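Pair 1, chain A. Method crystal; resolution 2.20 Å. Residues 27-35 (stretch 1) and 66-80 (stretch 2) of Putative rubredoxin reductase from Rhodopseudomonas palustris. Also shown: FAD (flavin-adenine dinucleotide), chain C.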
# COMPACT_ATOMS: atom_id res chain seq x y z
N GLY A 27 -25.28 16.60 4.68
CA GLY A 27 -24.30 17.67 4.82
C GLY A 27 -23.38 17.90 3.64
O GLY A 27 -23.46 17.22 2.61
N ARG A 28 -22.51 18.90 3.80
CA ARG A 28 -21.54 19.28 2.78
C ARG A 28 -20.33 18.35 2.86
O ARG A 28 -19.99 17.86 3.93
CB ARG A 28 -21.09 20.73 3.03
CG ARG A 28 -20.02 21.26 2.09
CD ARG A 28 -19.41 22.53 2.66
NE ARG A 28 -18.47 23.17 1.75
CZ ARG A 28 -17.66 24.18 2.08
NH1 ARG A 28 -17.69 24.66 3.32
NH2 ARG A 28 -16.84 24.70 1.19
N ILE A 29 -19.68 18.12 1.72
CA ILE A 29 -18.51 17.25 1.67
C ILE A 29 -17.37 17.87 0.88
O ILE A 29 -17.44 18.00 -0.35
CB ILE A 29 -18.85 15.88 1.04
CG1 ILE A 29 -19.95 15.19 1.84
CG2 ILE A 29 -17.59 15.01 0.99
CD1 ILE A 29 -20.39 13.85 1.28
N ALA A 30 -16.31 18.25 1.59
CA ALA A 30 -15.14 18.87 0.97
C ALA A 30 -13.96 17.91 0.98
O ALA A 30 -13.57 17.41 2.03
CB ALA A 30 -14.78 20.16 1.70
N LEU A 31 -13.40 17.66 -0.19
CA LEU A 31 -12.27 16.74 -0.33
C LEU A 31 -10.98 17.50 -0.63
O LEU A 31 -10.76 17.92 -1.76
CB LEU A 31 -12.55 15.76 -1.47
CG LEU A 31 -12.18 14.28 -1.33
CD1 LEU A 31 -12.07 13.67 -2.73
CD2 LEU A 31 -10.86 14.12 -0.58
N ILE A 32 -10.14 17.68 0.38
CA ILE A 32 -8.87 18.39 0.20
C ILE A 32 -7.85 17.52 -0.51
O ILE A 32 -7.41 16.49 0.01
CB ILE A 32 -8.32 18.82 1.57
CG1 ILE A 32 -9.38 19.64 2.30
CG2 ILE A 32 -7.03 19.62 1.38
CD1 ILE A 32 -9.18 19.72 3.79
N ASN A 33 -7.46 17.94 -1.71
CA ASN A 33 -6.51 17.18 -2.53
C ASN A 33 -5.23 17.97 -2.78
O ASN A 33 -5.23 18.93 -3.56
CB ASN A 33 -7.19 16.82 -3.85
CG ASN A 33 -6.31 16.00 -4.76
OD1 ASN A 33 -5.44 15.25 -4.29
ND2 ASN A 33 -6.53 16.12 -6.07
N ASP A 34 -4.12 17.56 -2.15
CA ASP A 34 -2.85 18.27 -2.30
C ASP A 34 -1.98 17.85 -3.48
O ASP A 34 -0.78 18.14 -3.50
CB ASP A 34 -2.02 18.17 -1.01
CG ASP A 34 -1.40 16.80 -0.83
OD1 ASP A 34 -0.63 16.62 0.15
OD2 ASP A 34 -1.67 15.91 -1.66
N GLU A 35 -2.56 17.17 -4.46
CA GLU A 35 -1.79 16.76 -5.63
C GLU A 35 -2.42 17.33 -6.88
O GLU A 35 -3.64 17.43 -6.98
CB GLU A 35 -1.72 15.24 -5.75
CG GLU A 35 -0.93 14.53 -4.67
CD GLU A 35 -0.65 13.08 -5.04
OE1 GLU A 35 -0.73 12.22 -4.14
OE2 GLU A 35 -0.34 12.80 -6.22
N PHE A 66 -17.68 13.97 -12.27
CA PHE A 66 -18.22 13.14 -11.20
C PHE A 66 -18.41 13.88 -9.88
O PHE A 66 -19.47 13.81 -9.26
CB PHE A 66 -17.31 11.94 -10.96
CG PHE A 66 -17.73 11.09 -9.79
CD1 PHE A 66 -18.79 10.20 -9.90
CD2 PHE A 66 -17.06 11.18 -8.57
CE1 PHE A 66 -19.19 9.42 -8.81
CE2 PHE A 66 -17.45 10.41 -7.48
CZ PHE A 66 -18.52 9.53 -7.60
N PHE A 67 -17.36 14.58 -9.45
CA PHE A 67 -17.40 15.31 -8.19
C PHE A 67 -18.48 16.39 -8.14
O PHE A 67 -19.01 16.69 -7.07
CB PHE A 67 -16.03 15.90 -7.89
CG PHE A 67 -14.93 14.88 -7.85
CD1 PHE A 67 -14.33 14.43 -9.02
CD2 PHE A 67 -14.56 14.30 -6.64
CE1 PHE A 67 -13.38 13.42 -8.99
CE2 PHE A 67 -13.60 13.28 -6.60
CZ PHE A 67 -13.01 12.84 -7.78
N GLN A 68 -18.79 16.96 -9.30
CA GLN A 68 -19.81 18.00 -9.39
C GLN A 68 -21.19 17.37 -9.25
O GLN A 68 -22.01 17.81 -8.45
CB GLN A 68 -19.68 18.72 -10.74
CG GLN A 68 -18.24 19.07 -11.09
CD GLN A 68 -18.11 19.81 -12.41
OE1 GLN A 68 -18.70 19.42 -13.42
NE2 GLN A 68 -17.32 20.88 -12.42
N ASP A 69 -21.43 16.31 -10.01
CA ASP A 69 -22.70 15.60 -9.98
C ASP A 69 -22.97 14.99 -8.60
O ASP A 69 -24.12 14.77 -8.22
CB ASP A 69 -22.70 14.47 -11.01
CG ASP A 69 -22.44 14.97 -12.42
OD1 ASP A 69 -22.35 14.12 -13.34
OD2 ASP A 69 -22.32 16.20 -12.61
N GLN A 70 -21.90 14.73 -7.86
CA GLN A 70 -22.01 14.12 -6.54
C GLN A 70 -22.02 15.12 -5.38
O GLN A 70 -22.16 14.73 -4.22
CB GLN A 70 -20.88 13.12 -6.33
CG GLN A 70 -20.88 11.95 -7.30
CD GLN A 70 -22.16 11.15 -7.25
OE1 GLN A 70 -22.74 10.97 -6.18
NE2 GLN A 70 -22.60 10.65 -8.40
N ALA A 71 -21.87 16.40 -5.70
CA ALA A 71 -21.85 17.44 -4.67
C ALA A 71 -20.65 17.26 -3.75
O ALA A 71 -20.71 17.60 -2.57
CB ALA A 71 -23.14 17.41 -3.87
N ILE A 72 -19.57 16.70 -4.28
CA ILE A 72 -18.34 16.50 -3.51
C ILE A 72 -17.39 17.61 -3.92
O ILE A 72 -16.86 17.61 -5.02
CB ILE A 72 -17.68 15.13 -3.80
CG1 ILE A 72 -18.60 14.01 -3.30
CG2 ILE A 72 -16.33 15.05 -3.10
CD1 ILE A 72 -18.05 12.61 -3.52
N GLU A 73 -17.19 18.56 -3.01
CA GLU A 73 -16.33 19.70 -3.27
C GLU A 73 -14.86 19.31 -3.31
O GLU A 73 -14.25 19.02 -2.27
CB GLU A 73 -16.57 20.77 -2.20
CG GLU A 73 -16.28 22.18 -2.65
CD GLU A 73 -16.48 23.18 -1.54
OE1 GLU A 73 -17.55 23.15 -0.90
OE2 GLU A 73 -15.56 24.00 -1.31
N LEU A 74 -14.28 19.32 -4.51
CA LEU A 74 -12.87 18.96 -4.68
C LEU A 74 -11.98 20.19 -4.58
O LEU A 74 -11.86 20.95 -5.54
CB LEU A 74 -12.66 18.30 -6.04
CG LEU A 74 -11.32 17.60 -6.18
CD1 LEU A 74 -11.23 16.49 -5.15
CD2 LEU A 74 -11.16 17.05 -7.59
N ILE A 75 -11.34 20.37 -3.43
CA ILE A 75 -10.48 21.52 -3.19
C ILE A 75 -9.00 21.24 -3.43
O ILE A 75 -8.38 20.44 -2.72
CB ILE A 75 -10.62 22.04 -1.75
CG1 ILE A 75 -12.09 22.34 -1.44
CG2 ILE A 75 -9.77 23.29 -1.56
CD1 ILE A 75 -12.32 22.75 -0.01
N SER A 76 -8.42 21.92 -4.42
CA SER A 76 -7.01 21.75 -4.74
C SER A 76 -6.15 22.51 -3.73
O SER A 76 -5.68 23.62 -4.01
CB SER A 76 -6.73 22.26 -6.15
OG SER A 76 -5.39 22.00 -6.53
N ASP A 77 -5.94 21.92 -2.56
CA ASP A 77 -5.14 22.54 -1.51
C ASP A 77 -4.52 21.49 -0.59
O ASP A 77 -4.48 20.31 -0.93
CB ASP A 77 -6.00 23.50 -0.68
CG ASP A 77 -5.23 24.73 -0.24
OD1 ASP A 77 -4.92 25.57 -1.11
OD2 ASP A 77 -4.93 24.85 0.97
N ARG A 78 -4.04 21.93 0.57
CA ARG A 78 -3.42 21.03 1.55
C ARG A 78 -3.66 21.51 2.98
O ARG A 78 -3.55 22.70 3.25
CB ARG A 78 -1.91 20.96 1.29
CG ARG A 78 -1.12 20.19 2.33
CD ARG A 78 0.38 20.41 2.15
NE ARG A 78 1.17 19.69 3.15
CZ ARG A 78 1.37 18.37 3.15
NH1 ARG A 78 0.85 17.62 2.19
NH2 ARG A 78 2.09 17.81 4.11
N MET A 79 -4.01 20.61 3.89
CA MET A 79 -4.22 21.02 5.27
C MET A 79 -2.85 21.10 5.94
O MET A 79 -1.98 20.27 5.66
CB MET A 79 -5.14 20.05 6.05
CG MET A 79 -4.49 18.76 6.55
SD MET A 79 -5.04 18.28 8.24
CE MET A 79 -6.58 17.65 7.95
N VAL A 80 -2.67 22.09 6.79
CA VAL A 80 -1.40 22.28 7.48
C VAL A 80 -1.57 22.33 9.00
O VAL A 80 -0.62 22.09 9.74
CB VAL A 80 -0.72 23.58 7.04
CG1 VAL A 80 -0.36 23.50 5.56
CG2 VAL A 80 -1.65 24.76 7.28
PA FAD C . -3.07 7.36 -0.40
O1A FAD C . -1.59 7.44 -0.30
O2A FAD C . -3.67 6.81 -1.48
O5B FAD C . -3.41 8.85 -0.51
C5B FAD C . -3.02 9.87 0.46
C4B FAD C . -3.32 11.21 -0.24
O4B FAD C . -3.38 12.25 0.81
C3B FAD C . -2.25 11.69 -1.24
O3B FAD C . -2.72 12.14 -2.48
C2B FAD C . -1.48 12.68 -0.41
O2B FAD C . -0.72 13.57 -1.17
C1B FAD C . -2.60 13.38 0.30
N9A FAD C . -2.27 14.12 1.52
C8A FAD C . -1.33 13.78 2.47
N7A FAD C . -1.25 14.66 3.46
C5A FAD C . -2.17 15.62 3.15
C6A FAD C . -2.57 16.87 3.85
N6A FAD C . -2.04 17.28 4.98
N1A FAD C . -3.56 17.59 3.22
C2A FAD C . -4.14 17.19 2.04
N3A FAD C . -3.83 16.08 1.34
C4A FAD C . -2.84 15.32 1.94
N1 FAD C . -2.31 -1.94 -2.44
C2 FAD C . -2.91 -3.06 -2.84
O2 FAD C . -3.74 -3.60 -2.17
N3 FAD C . -2.60 -3.69 -4.09
C4 FAD C . -1.66 -3.15 -4.95
O4 FAD C . -1.42 -3.71 -6.01
C4X FAD C . -1.00 -1.92 -4.53
N5 FAD C . -0.07 -1.34 -5.33
C5X FAD C . 0.53 -0.17 -4.90
C6 FAD C . 1.49 0.43 -5.77
C7 FAD C . 2.13 1.60 -5.43
C7M FAD C . 3.15 2.20 -6.39
C8 FAD C . 1.83 2.26 -4.15
C8M FAD C . 2.50 3.54 -3.72
C9 FAD C . 0.89 1.67 -3.29
C9A FAD C . 0.23 0.47 -3.65
N10 FAD C . -0.76 -0.19 -2.81
C10 FAD C . -1.37 -1.34 -3.22
C1' FAD C . -1.09 0.46 -1.52
C2' FAD C . -2.29 1.44 -1.68
O2' FAD C . -1.98 2.36 -2.71
C3' FAD C . -2.52 2.13 -0.36
O3' FAD C . -2.86 1.17 0.64
C4' FAD C . -3.64 3.15 -0.49
O4' FAD C . -3.32 4.13 -1.50
C5' FAD C . -3.83 3.83 0.84
O5' FAD C . -4.97 4.90 0.66
P FAD C . -4.91 6.19 1.42
O1P FAD C . -6.21 6.90 0.96
O2P FAD C . -4.77 6.03 2.80
O3P FAD C . -3.74 6.98 0.99

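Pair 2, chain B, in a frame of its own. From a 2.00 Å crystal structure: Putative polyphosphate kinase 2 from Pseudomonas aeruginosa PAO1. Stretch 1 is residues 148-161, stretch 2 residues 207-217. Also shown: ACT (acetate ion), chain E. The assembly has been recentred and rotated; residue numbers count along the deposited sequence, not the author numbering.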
# COMPACT_ATOMS: atom_id res chain seq x y z
N LEU B 148 -12.58 11.63 13.49
CA LEU B 148 -12.40 12.67 14.48
C LEU B 148 -11.17 13.51 14.13
O LEU B 148 -10.04 13.08 14.23
CB LEU B 148 -12.26 12.05 15.88
CG LEU B 148 -12.10 13.01 17.06
CD1 LEU B 148 -13.35 13.86 17.28
CD2 LEU B 148 -11.67 12.22 18.34
N LEU B 149 -11.45 14.76 13.75
CA LEU B 149 -10.49 15.64 13.13
C LEU B 149 -10.25 16.85 14.01
O LEU B 149 -11.15 17.67 14.27
CB LEU B 149 -11.01 16.11 11.77
CG LEU B 149 -10.13 17.16 11.08
CD1 LEU B 149 -8.72 16.62 10.80
CD2 LEU B 149 -10.75 17.61 9.79
N PHE B 150 -9.04 16.95 14.51
CA PHE B 150 -8.60 18.10 15.27
C PHE B 150 -7.69 18.97 14.39
O PHE B 150 -6.82 18.43 13.69
CB PHE B 150 -7.76 17.63 16.46
CG PHE B 150 -8.54 16.86 17.49
CD1 PHE B 150 -9.17 17.53 18.57
CD2 PHE B 150 -8.57 15.46 17.45
CE1 PHE B 150 -9.83 16.80 19.54
CE2 PHE B 150 -9.26 14.76 18.41
CZ PHE B 150 -9.89 15.42 19.44
N LYS B 151 -7.83 20.30 14.45
CA LYS B 151 -6.86 21.21 13.80
C LYS B 151 -6.31 22.26 14.81
O LYS B 151 -7.05 23.04 15.38
CB LYS B 151 -7.49 21.91 12.60
CG LYS B 151 -8.26 20.99 11.66
CD LYS B 151 -8.72 21.72 10.48
CE LYS B 151 -10.21 22.03 10.56
NZ LYS B 151 -10.44 22.80 9.44
N PHE B 152 -5.00 22.28 14.98
CA PHE B 152 -4.40 23.16 15.93
C PHE B 152 -3.53 24.14 15.21
O PHE B 152 -2.65 23.76 14.41
CB PHE B 152 -3.58 22.41 17.01
CG PHE B 152 -4.39 21.54 17.89
CD1 PHE B 152 -5.11 22.05 18.96
CD2 PHE B 152 -4.41 20.16 17.68
CE1 PHE B 152 -5.85 21.20 19.77
CE2 PHE B 152 -5.11 19.31 18.52
CZ PHE B 152 -5.84 19.81 19.53
N TRP B 153 -3.78 25.40 15.52
CA TRP B 153 -2.96 26.50 15.09
C TRP B 153 -2.20 27.07 16.29
O TRP B 153 -2.77 27.71 17.16
CB TRP B 153 -3.84 27.59 14.44
CG TRP B 153 -3.06 28.84 14.04
CD1 TRP B 153 -2.59 29.80 14.86
CD2 TRP B 153 -2.69 29.23 12.73
NE1 TRP B 153 -1.91 30.76 14.15
CE2 TRP B 153 -1.98 30.43 12.82
CE3 TRP B 153 -2.89 28.67 11.46
CZ2 TRP B 153 -1.52 31.10 11.72
CZ3 TRP B 153 -2.39 29.34 10.36
CH2 TRP B 153 -1.73 30.52 10.49
N PHE B 154 -0.90 26.83 16.30
CA PHE B 154 0.03 27.31 17.30
C PHE B 154 0.42 28.74 16.97
O PHE B 154 0.98 29.01 15.88
CB PHE B 154 1.27 26.41 17.33
CG PHE B 154 0.99 25.04 17.88
CD1 PHE B 154 1.31 24.72 19.20
CD2 PHE B 154 0.33 24.08 17.12
CE1 PHE B 154 0.98 23.48 19.72
CE2 PHE B 154 0.05 22.81 17.64
CZ PHE B 154 0.37 22.52 18.92
N HIS B 155 0.11 29.67 17.87
CA HIS B 155 0.24 31.08 17.58
C HIS B 155 1.33 31.79 18.38
O HIS B 155 1.51 31.52 19.56
CB HIS B 155 -1.06 31.80 17.89
CG HIS B 155 -1.12 33.16 17.29
ND1 HIS B 155 -0.96 33.37 15.93
CD2 HIS B 155 -1.26 34.38 17.85
CE1 HIS B 155 -1.04 34.66 15.69
NE2 HIS B 155 -1.21 35.29 16.84
N LEU B 156 1.97 32.78 17.74
CA LEU B 156 2.70 33.82 18.44
C LEU B 156 2.32 35.11 17.78
O LEU B 156 2.00 35.15 16.60
CB LEU B 156 4.22 33.63 18.35
CG LEU B 156 4.92 32.41 18.97
CD1 LEU B 156 6.40 32.37 18.50
CD2 LEU B 156 4.78 32.39 20.50
N SER B 157 2.34 36.18 18.56
CA SER B 157 2.21 37.51 18.00
C SER B 157 3.53 37.92 17.39
O SER B 157 4.57 37.32 17.61
CB SER B 157 1.72 38.54 19.03
OG SER B 157 2.71 38.76 20.00
N LYS B 158 3.45 38.99 16.62
CA LYS B 158 4.61 39.50 15.94
C LYS B 158 5.73 39.79 16.92
O LYS B 158 6.86 39.36 16.70
CB LYS B 158 4.23 40.75 15.17
CG LYS B 158 5.25 41.19 14.15
CD LYS B 158 4.64 42.25 13.31
CE LYS B 158 5.61 42.80 12.24
NZ LYS B 158 5.76 41.93 11.05
N LYS B 159 5.38 40.48 18.01
CA LYS B 159 6.26 40.83 19.14
C LYS B 159 6.86 39.60 19.81
O LYS B 159 8.03 39.60 20.18
CB LYS B 159 5.49 41.62 20.20
CG LYS B 159 5.74 43.10 20.19
CD LYS B 159 5.09 43.82 21.40
CE LYS B 159 4.67 45.27 21.04
NZ LYS B 159 5.55 45.88 20.00
N GLN B 160 6.04 38.57 19.97
CA GLN B 160 6.48 37.31 20.60
C GLN B 160 7.42 36.58 19.64
O GLN B 160 8.49 36.17 20.03
CB GLN B 160 5.28 36.42 20.96
CG GLN B 160 4.52 36.82 22.25
CD GLN B 160 3.17 36.11 22.39
OE1 GLN B 160 2.57 35.66 21.42
NE2 GLN B 160 2.69 36.01 23.62
N LEU B 161 7.03 36.45 18.36
CA LEU B 161 7.96 35.93 17.33
C LEU B 161 9.30 36.68 17.34
O LEU B 161 10.36 36.08 17.36
CB LEU B 161 7.34 36.00 15.94
CG LEU B 161 8.26 35.49 14.82
CD1 LEU B 161 8.41 33.97 14.90
CD2 LEU B 161 7.76 35.92 13.45
N TYR B 207 -18.12 20.46 13.29
CA TYR B 207 -17.63 19.05 13.31
C TYR B 207 -16.11 18.94 13.16
O TYR B 207 -15.58 17.86 13.27
CB TYR B 207 -18.31 18.25 12.20
CG TYR B 207 -18.14 18.89 10.85
CD1 TYR B 207 -16.97 18.75 10.14
CD2 TYR B 207 -19.12 19.73 10.34
CE1 TYR B 207 -16.78 19.36 8.97
CE2 TYR B 207 -18.94 20.33 9.13
CZ TYR B 207 -17.78 20.11 8.45
OH TYR B 207 -17.60 20.73 7.29
N ALA B 208 -15.42 20.04 12.85
CA ALA B 208 -13.98 20.04 12.78
C ALA B 208 -13.47 21.50 12.97
O ALA B 208 -13.19 22.23 12.01
CB ALA B 208 -13.52 19.43 11.47
N PRO B 209 -13.44 21.96 14.25
CA PRO B 209 -13.04 23.32 14.60
C PRO B 209 -11.54 23.54 14.43
O PRO B 209 -10.76 22.59 14.52
CB PRO B 209 -13.40 23.40 16.08
CG PRO B 209 -14.25 22.24 16.36
CD PRO B 209 -13.85 21.20 15.44
N TRP B 210 -11.14 24.79 14.25
CA TRP B 210 -9.74 25.16 14.43
C TRP B 210 -9.58 25.56 15.89
O TRP B 210 -10.41 26.33 16.42
CB TRP B 210 -9.34 26.35 13.54
CG TRP B 210 -8.86 25.97 12.23
CD1 TRP B 210 -9.57 25.97 11.07
CD2 TRP B 210 -7.55 25.51 11.92
NE1 TRP B 210 -8.77 25.55 10.04
CE2 TRP B 210 -7.52 25.27 10.53
CE3 TRP B 210 -6.39 25.28 12.67
CZ2 TRP B 210 -6.39 24.80 9.89
CZ3 TRP B 210 -5.25 24.83 12.02
CH2 TRP B 210 -5.26 24.57 10.66
N TYR B 211 -8.48 25.15 16.49
CA TYR B 211 -8.17 25.57 17.86
C TYR B 211 -6.89 26.41 17.79
O TYR B 211 -5.85 25.90 17.41
CB TYR B 211 -7.99 24.35 18.75
CG TYR B 211 -9.23 23.46 18.87
CD1 TYR B 211 -10.25 23.81 19.71
CD2 TYR B 211 -9.36 22.29 18.14
CE1 TYR B 211 -11.38 23.02 19.84
CE2 TYR B 211 -10.46 21.49 18.26
CZ TYR B 211 -11.48 21.88 19.12
OH TYR B 211 -12.62 21.09 19.29
N VAL B 212 -7.00 27.70 18.12
CA VAL B 212 -5.87 28.61 18.13
C VAL B 212 -5.27 28.60 19.54
O VAL B 212 -5.92 28.97 20.52
CB VAL B 212 -6.25 30.04 17.69
CG1 VAL B 212 -5.01 30.96 17.75
CG2 VAL B 212 -6.91 30.03 16.29
N VAL B 213 -4.06 28.10 19.65
CA VAL B 213 -3.42 27.92 20.96
C VAL B 213 -2.22 28.82 21.03
O VAL B 213 -1.30 28.68 20.21
CB VAL B 213 -2.96 26.46 21.14
CG1 VAL B 213 -2.35 26.25 22.59
CG2 VAL B 213 -4.15 25.48 20.89
N GLU B 214 -2.20 29.75 21.98
CA GLU B 214 -1.05 30.61 22.18
C GLU B 214 0.19 29.80 22.60
O GLU B 214 0.17 29.03 23.57
CB GLU B 214 -1.34 31.71 23.23
CG GLU B 214 -0.21 32.73 23.29
CD GLU B 214 -0.51 33.94 24.17
OE1 GLU B 214 -1.65 34.05 24.68
OE2 GLU B 214 0.42 34.79 24.32
N GLY B 215 1.28 29.97 21.86
CA GLY B 215 2.44 29.10 22.02
C GLY B 215 3.60 29.64 22.82
O GLY B 215 4.67 29.01 22.88
N ALA B 216 3.42 30.79 23.46
CA ALA B 216 4.51 31.47 24.11
C ALA B 216 4.86 30.70 25.38
O ALA B 216 6.03 30.57 25.69
CB ALA B 216 4.13 32.92 24.40
N ASP B 217 3.86 30.14 26.06
CA ASP B 217 4.08 29.32 27.24
C ASP B 217 4.02 27.80 26.95
O ASP B 217 2.97 27.26 26.61
CB ASP B 217 3.15 29.74 28.38
CG ASP B 217 3.51 29.08 29.69
OD1 ASP B 217 4.61 29.32 30.22
OD2 ASP B 217 2.68 28.32 30.23
C ACT E . -13.79 17.90 17.36
O ACT E . -13.23 18.27 18.42
OXT ACT E . -13.02 17.79 16.39
CH3 ACT E . -15.28 17.64 17.26
O HOH W 1 -14.35 15.65 13.79

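What most sharply separates two contacts built on the same backbone? The difference is charge at one matched pair of positions, where Arg A28 and Glu A73 in pair 1 correspond to Phe B150 and Tyr B211 in pair 2. Arg A28 extends with every chi angle in t, so its end reaches Glu A73 and forms a salt bridge, Arg A28 NH2 to Glu A73 OE1 at 2.7 Å; Arg A28 NE donates to the same Glu A73 OE1 at 2.8 Å. In pair 2 the equivalent positions meet through carbon, Phe B150 CD1 lying 4.2 Å from Tyr B211 CE2. The hydroxyl of Tyr B211 turns instead to an acetate ion, probably from the crystallisation liquor, with Tyr B211 OH donating to ACT O at 3.0 Å.

What geometry do they share? Each is a pair of neighbouring parallel strands, their directions 26° apart in pair 1 and 28° in pair 2, and 14 central residues superpose with an RMSD of 0.7 Å. The hydrogen bonds follow the same ladder. In pair 1 Leu A31 bonds through both its N and its O: Leu A31 N donates to Glu A73 O at 2.6 Å, and Leu A31 O accepts from Ile A75 N at 3.0 Å. Trp B153, the matching residue, does likewise, Trp B153 N to Tyr B211 O and Val B213 N to Trp B153 O both measuring 2.8 Å. One rung further, Asn A33 N reaches Ile A75 O at 2.8 Å and His B155 N reaches Val B213 O at 2.9 Å.

How do different side chains fill the space beside this ladder? On the face carrying Leu A31 and Leu A74, pair 1 uses aliphatic groups, with Leu A31 CD1 3.8 Å from Leu A74 CD1 and Leu A31 CB 4.2 Å from Ile A72 CG2. Pair 2 places Trp B153, Val B212 and Trp B210 at those positions. Lys B151, matching Ile A29, lays its aliphatic root over the indole: Lys B151 CB sits 3.6 Å from the centroid of the six-membered ring of Trp B210. On the other face, small Ala A30 approaches Ile A75, Ala A30 CB to Ile A75 CD1 being 4.0 Å, whereas Phe B152 reaches Val B213 with its ring, Phe B152 CD1 to Val B213 CG2 at 4.1 Å.

How does each contact finish? In pair 2 Gly B215 N donates to His B155 O at 2.8 Å, and a side-chain bond follows from Gln B160 NE2 to Glu B214 OE2 at 2.7 Å. Pair 1 closes with a second salt bridge, Asp A34 OD1 to Arg A78 NH1 at 2.7 Å, beside its FAD. The cofactor's ribose donates from FAD O2B to Asp A34 OD2 at 2.6 Å, while its adenine lies over one face of the Arg A78 guanidinium, so both residues of the salt bridge also help hold the cofactor.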